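Local coordinates for sensor protein CzcS (PDB 5GPO) that probably acts as the zinc-responsive histidine kinase of a two-component system for metal detoxification, represented here by its sensor domain, at residues Leu53-Ser58 with Thr118-Leu123; Val93-Ser98 with Leu105-Ala110. All coordinates share one frame; numbering follows the deposited sequence.

In the fold
From the N terminus the chain runs through helices 7-25 and 34-47, the second carrying the zinc-binding His39 and Asp43, before it enters an antiparallel sheet of strand order 2-1-5-4-3, the order of PAS-like sensor domains. Contact 1 pairs the first strand, 51-57, with the last, 119-127, and closes a loop of 59 residues. Nested inside that loop, contact 2 joins strands 93-98 and 104-113 across a short connection of five residues. Strands 104-113 and 119-127 lie next to each other, so the two contacts, with centres about 15 Å apart, belong to one sheet. Helix 75-86 packs on one face of it, and residues of both contacts touch the second subunit.

Contact 1: residues Leu53-Ser58 with Thr118-Leu123; sequences LSILDS and TPVQVL
Leu123 O is gripped twice: by the backbone N-H of Ser54, which reaches it in the carbonyl plane (N to O 2.9 Å), and by a water that donates to it and makes a weak hydrogen bond with Ser54 OG. In return Leu123 N binds Ser54 O at 2.7 Å, almost along the C=O axis, so Ser54 and Leu123 form a hydrogen-bonded pair of antiparallel strands. Leu56 and Gln121 repeat the pattern, with Leu56 N 2.9 Å from Gln121 O. Where strand 51-57 ends, Ser58 N still holds Pro119 O at 2.8 Å, but from 33° above the carbonyl plane and so not on a lone pair. On one face, Leu53 has CG anti to its backbone N (chi1 -178°), which sends CD1 obliquely across to Val122 CG1 at 3.6 Å. Ile55 likewise lays CG2 against Val120 CB at 3.8 Å. Asp57 meets Thr118 at about a right angle, OD2 touching the methyl CG2, while its charge is paired with Arg59; Gln121 OE1 bonds to Ser111. Leu56 and Leu123 lie on the face under helix 75-86, against Leu82 and Leu81. Ile55 and Val122, on the other face, pack on Leu41 and Leu17 of the second subunit. The pair lies inside the sheet, strand 63-68 flanking 51-57 and strand 104-113 flanking 119-127.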
loop_
_atom_site.group_PDB
_atom_site.type_symbol
_atom_site.label_atom_id
_atom_site.label_comp_id
_atom_site.label_asym_id
_atom_site.label_seq_id
_atom_site.Cartn_x
_atom_site.Cartn_y
_atom_site.Cartn_z
ATOM N N LEU B 53 -3.845 -5.390 6.718
ATOM C CA LEU B 53 -5.259 -5.738 6.805
ATOM C C LEU B 53 -5.425 -7.228 7.052
ATOM O O LEU B 53 -4.868 -8.051 6.313
ATOM C CB LEU B 53 -6.001 -5.315 5.537
ATOM C CG LEU B 53 -7.517 -5.578 5.503
ATOM C CD1 LEU B 53 -8.211 -4.923 6.697
ATOM C CD2 LEU B 53 -8.111 -5.075 4.197
ATOM N N SER B 54 -6.170 -7.566 8.107
ATOM C CA SER B 54 -6.495 -8.945 8.459
ATOM C C SER B 54 -7.996 -9.118 8.434
ATOM O O SER B 54 -8.730 -8.342 9.067
ATOM C CB SER B 54 -5.970 -9.318 9.848
ATOM O OG SER B 54 -4.569 -9.445 9.870
ATOM N N ILE B 55 -8.469 -10.127 7.711
ATOM C CA ILE B 55 -9.884 -10.434 7.623
ATOM C C ILE B 55 -10.065 -11.884 8.027
ATOM O O ILE B 55 -9.462 -12.773 7.417
ATOM C CB ILE B 55 -10.415 -10.161 6.213
ATOM C CG1 ILE B 55 -10.296 -8.652 5.968
ATOM C CG2 ILE B 55 -11.854 -10.664 6.063
ATOM C CD1 ILE B 55 -11.061 -8.170 4.824
ATOM N N LEU B 56 -10.851 -12.115 9.084
ATOM C CA LEU B 56 -11.071 -13.435 9.666
ATOM C C LEU B 56 -12.530 -13.824 9.500
ATOM O O LEU B 56 -13.418 -12.984 9.664
ATOM C CB LEU B 56 -10.748 -13.456 11.167
ATOM C CG LEU B 56 -9.509 -12.697 11.632
ATOM C CD1 LEU B 56 -9.365 -12.802 13.136
ATOM C CD2 LEU B 56 -8.306 -13.252 10.934
ATOM N N ASP B 57 -12.767 -15.098 9.180
ATOM C CA ASP B 57 -14.103 -15.681 9.298
ATOM C C ASP B 57 -14.581 -15.615 10.750
ATOM O O ASP B 57 -13.956 -16.192 11.650
ATOM C CB ASP B 57 -14.061 -17.131 8.792
ATOM C CG ASP B 57 -15.444 -17.693 8.442
ATOM O OD1 ASP B 57 -16.351 -17.651 9.286
ATOM O OD2 ASP B 57 -15.616 -18.196 7.316
ATOM N N SER B 58 -15.690 -14.895 10.979
ATOM C CA SER B 58 -16.242 -14.746 12.320
ATOM C C SER B 58 -16.631 -16.084 12.936
ATOM O O SER B 58 -16.638 -16.220 14.157
ATOM C CB SER B 58 -17.485 -13.852 12.298
ATOM O OG SER B 58 -17.182 -12.520 11.901
ATOM N N THR B 118 -20.503 -14.277 3.976
ATOM C CA THR B 118 -19.561 -14.673 5.039
ATOM C C THR B 118 -19.484 -13.601 6.114
ATOM O O THR B 118 -19.162 -12.447 5.797
ATOM C CB THR B 118 -18.157 -14.922 4.485
ATOM O OG1 THR B 118 -18.203 -15.866 3.410
ATOM C CG2 THR B 118 -17.240 -15.468 5.600
ATOM N N PRO B 119 -19.733 -13.923 7.387
ATOM C CA PRO B 119 -19.501 -12.939 8.449
ATOM C C PRO B 119 -18.016 -12.895 8.781
ATOM O O PRO B 119 -17.382 -13.937 8.988
ATOM C CB PRO B 119 -20.335 -13.471 9.623
ATOM C CG PRO B 119 -20.362 -14.937 9.403
ATOM C CD PRO B 119 -20.324 -15.168 7.914
ATOM N N VAL B 120 -17.452 -11.686 8.794
ATOM C CA VAL B 120 -16.015 -11.517 8.959
ATOM C C VAL B 120 -15.724 -10.479 10.031
ATOM O O VAL B 120 -16.533 -9.581 10.308
ATOM C CB VAL B 120 -15.294 -11.136 7.635
ATOM C CG1 VAL B 120 -15.394 -12.274 6.602
ATOM C CG2 VAL B 120 -15.789 -9.772 7.065
ATOM N N GLN B 121 -14.557 -10.618 10.649
ATOM C CA GLN B 121 -13.989 -9.605 11.525
ATOM C C GLN B 121 -12.807 -8.981 10.798
ATOM O O GLN B 121 -11.961 -9.704 10.259
ATOM C CB GLN B 121 -13.525 -10.189 12.862
ATOM C CG GLN B 121 -14.562 -11.021 13.622
ATOM C CD GLN B 121 -15.548 -10.175 14.407
ATOM O OE1 GLN B 121 -15.739 -8.996 14.124
ATOM N NE2 GLN B 121 -16.178 -10.781 15.410
ATOM N N VAL B 122 -12.753 -7.651 10.786
ATOM C CA VAL B 122 -11.806 -6.893 9.973
ATOM C C VAL B 122 -10.888 -6.146 10.921
ATOM O O VAL B 122 -11.357 -5.354 11.747
ATOM C CB VAL B 122 -12.516 -5.914 9.025
ATOM C CG1 VAL B 122 -11.469 -5.053 8.260
ATOM C CG2 VAL B 122 -13.426 -6.674 8.049
ATOM N N LEU B 123 -9.591 -6.386 10.797
ATOM C CA LEU B 123 -8.583 -5.788 11.666
ATOM C C LEU B 123 -7.653 -4.949 10.797
ATOM O O LEU B 123 -6.836 -5.497 10.047
ATOM C CB LEU B 123 -7.809 -6.869 12.422
ATOM C CG LEU B 123 -8.641 -7.854 13.241
ATOM C CD1 LEU B 123 -7.764 -8.931 13.908
ATOM C CD2 LEU B 123 -9.440 -7.142 14.307
HETATM O O HOH W 1 -3.900 -6.155 10.546
#

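Contact 2: residues Val93-Ser98 with Leu105-Ala110; sequences VFQSWS and LLSIGA
Phe94 holds its ring anti to its carbonyl carbon and beside its backbone N (chi1 -79°), while Ile108 runs CG1 anti to its own N (chi1 -168°), and these torsions lay the two side chains alongside each other, pointing the same way. They belong to a beta hairpin, strands 93-98 and 104-113, at one edge of the PAS-like sheet of the sensor domain. The Ile108 CG1 methylene sits over one face of the Phe94 ring, 4.1 Å from its centroid and 13° off the normal, a CH-pi contact. Beyond it, Ile108 CD1 lies 3.5 Å from Phe94 CZ. Leu106 comes instead to the ring edge, its CD1 near the ring plane and 3.3 Å from Gln95 O. This face turns to the second subunit, where Phe94 packs on Arg10 and Ile108 on Leu17.

Three hydrogen-bonded pairs, Val93 with Gly109, Gln95 with Ser107 and Trp97 with Leu105, zip the backbones together. The middle pair is uneven: Ser107 N points nearly along the C=O axis of Gln95 at 2.8 Å from its O, whereas Gln95 N approaches Ser107 O from above the carbonyl plane. Val93, Gln95 and Trp97 point to the other face, on which helix 75-86 packs and where Gln95 NE2 bonds to Ala77 O. The polar ends of Gln95 and Ser107 do not meet directly; two waters span them, and Ser107 OG also binds Ser125. One water donates to Gln95 OE1 and to Ser107 OG. The second donates to Gln95 O and, at 2.7 Å, to Gln95 OE1, and accepts the proton of Ser107 OG over a very short 2.4 Å.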
loop_
_atom_site.group_PDB
_atom_site.type_symbol
_atom_site.label_atom_id
_atom_site.label_comp_id
_atom_site.label_asym_id
_atom_site.label_seq_id
_atom_site.Cartn_x
_atom_site.Cartn_y
_atom_site.Cartn_z
ATOM N N VAL B 93 -14.059 -0.684 17.108
ATOM C CA VAL B 93 -13.177 -0.711 18.269
ATOM C C VAL B 93 -11.813 -0.168 17.861
ATOM O O VAL B 93 -11.225 -0.622 16.874
ATOM C CB VAL B 93 -13.046 -2.141 18.830
ATOM C CG1 VAL B 93 -12.097 -2.156 20.011
ATOM C CG2 VAL B 93 -14.413 -2.697 19.241
ATOM N N PHE B 94 -11.299 0.787 18.631
ATOM C CA PHE B 94 -9.992 1.376 18.405
ATOM C C PHE B 94 -8.990 0.796 19.385
ATOM O O PHE B 94 -9.315 0.485 20.535
ATOM C CB PHE B 94 -10.016 2.897 18.567
ATOM C CG PHE B 94 -10.564 3.619 17.382
ATOM C CD1 PHE B 94 -9.729 3.972 16.331
ATOM C CD2 PHE B 94 -11.908 3.950 17.314
ATOM C CE1 PHE B 94 -10.230 4.649 15.221
ATOM C CE2 PHE B 94 -12.414 4.631 16.216
ATOM C CZ PHE B 94 -11.571 4.976 15.165
ATOM N N GLN B 95 -7.754 0.671 18.924
ATOM C CA GLN B 95 -6.705 0.138 19.773
ATOM C C GLN B 95 -5.413 0.863 19.466
ATOM O O GLN B 95 -4.972 0.874 18.314
ATOM C CB GLN B 95 -6.535 -1.357 19.551
ATOM C CG GLN B 95 -5.441 -1.954 20.391
ATOM C CD GLN B 95 -5.030 -3.292 19.859
ATOM O OE1 GLN B 95 -4.495 -3.392 18.744
ATOM N NE2 GLN B 95 -5.296 -4.339 20.625
ATOM N N SER B 96 -4.825 1.481 20.481
ATOM C CA SER B 96 -3.442 1.902 20.397
ATOM C C SER B 96 -2.588 0.836 21.064
ATOM O O SER B 96 -3.047 0.120 21.958
ATOM C CB SER B 96 -3.230 3.269 21.045
ATOM O OG SER B 96 -4.100 4.230 20.468
ATOM N N TRP B 97 -1.356 0.696 20.583
ATOM C CA TRP B 97 -0.489 -0.380 21.037
ATOM C C TRP B 97 0.952 0.066 20.872
ATOM O O TRP B 97 1.291 0.714 19.879
ATOM C CB TRP B 97 -0.752 -1.665 20.243
ATOM C CG TRP B 97 -0.259 -2.926 20.896
ATOM C CD1 TRP B 97 0.992 -3.474 20.788
ATOM C CD2 TRP B 97 -1.007 -3.796 21.745
ATOM N NE1 TRP B 97 1.060 -4.636 21.518
ATOM C CE2 TRP B 97 -0.149 -4.857 22.118
ATOM C CE3 TRP B 97 -2.321 -3.788 22.228
ATOM C CZ2 TRP B 97 -0.564 -5.898 22.955
ATOM C CZ3 TRP B 97 -2.738 -4.827 23.054
ATOM C CH2 TRP B 97 -1.857 -5.867 23.413
ATOM N N SER B 98 1.799 -0.259 21.838
ATOM C CA SER B 98 3.224 0.098 21.719
ATOM C C SER B 98 4.134 -1.023 22.116
ATOM O O SER B 98 3.798 -1.773 22.963
ATOM C CB SER B 98 3.577 1.286 22.582
ATOM O OG SER B 98 2.771 1.255 23.700
ATOM N N LEU B 105 1.388 1.545 17.309
ATOM C CA LEU B 105 0.419 1.158 16.293
ATOM C C LEU B 105 -0.950 1.708 16.644
ATOM O O LEU B 105 -1.298 1.841 17.822
ATOM C CB LEU B 105 0.308 -0.367 16.170
ATOM C CG LEU B 105 1.618 -1.055 15.819
ATOM C CD1 LEU B 105 1.427 -2.554 15.860
ATOM C CD2 LEU B 105 2.089 -0.593 14.437
ATOM N N LEU B 106 -1.728 2.021 15.613
ATOM C CA LEU B 106 -3.144 2.326 15.763
ATOM C C LEU B 106 -3.925 1.366 14.881
ATOM O O LEU B 106 -3.655 1.257 13.681
ATOM C CB LEU B 106 -3.464 3.779 15.403
ATOM C CG LEU B 106 -4.964 4.097 15.530
ATOM C CD1 LEU B 106 -5.493 3.804 16.936
ATOM C CD2 LEU B 106 -5.284 5.549 15.118
ATOM N N SER B 107 -4.834 0.620 15.494
ATOM C CA SER B 107 -5.672 -0.321 14.781
ATOM C C SER B 107 -7.141 0.005 15.026
ATOM O O SER B 107 -7.508 0.677 16.000
ATOM C CB SER B 107 -5.396 -1.767 15.203
ATOM O OG SER B 107 -4.015 -2.043 15.255
ATOM N N ILE B 108 -7.972 -0.465 14.105
ATOM C CA ILE B 108 -9.422 -0.357 14.196
ATOM C C ILE B 108 -9.987 -1.700 13.772
ATOM O O ILE B 108 -9.442 -2.357 12.871
ATOM C CB ILE B 108 -9.971 0.817 13.335
ATOM C CG1 ILE B 108 -11.443 1.105 13.664
ATOM C CG2 ILE B 108 -9.773 0.574 11.843
ATOM C CD1 ILE B 108 -11.990 2.342 12.954
ATOM N N GLY B 109 -11.038 -2.143 14.446
ATOM C CA GLY B 109 -11.678 -3.400 14.124
ATOM C C GLY B 109 -13.186 -3.269 14.047
ATOM O O GLY B 109 -13.796 -2.477 14.761
ATOM N N ALA B 110 -13.783 -4.058 13.155
ATOM C CA ALA B 110 -15.236 -4.106 13.092
ATOM C C ALA B 110 -15.691 -5.426 12.488
ATOM O O ALA B 110 -14.971 -6.078 11.724
ATOM C CB ALA B 110 -15.810 -2.923 12.296
HETATM O O HOH W 2 -4.303 -4.732 16.047
HETATM O O HOH W 3 -3.079 -1.450 17.416
#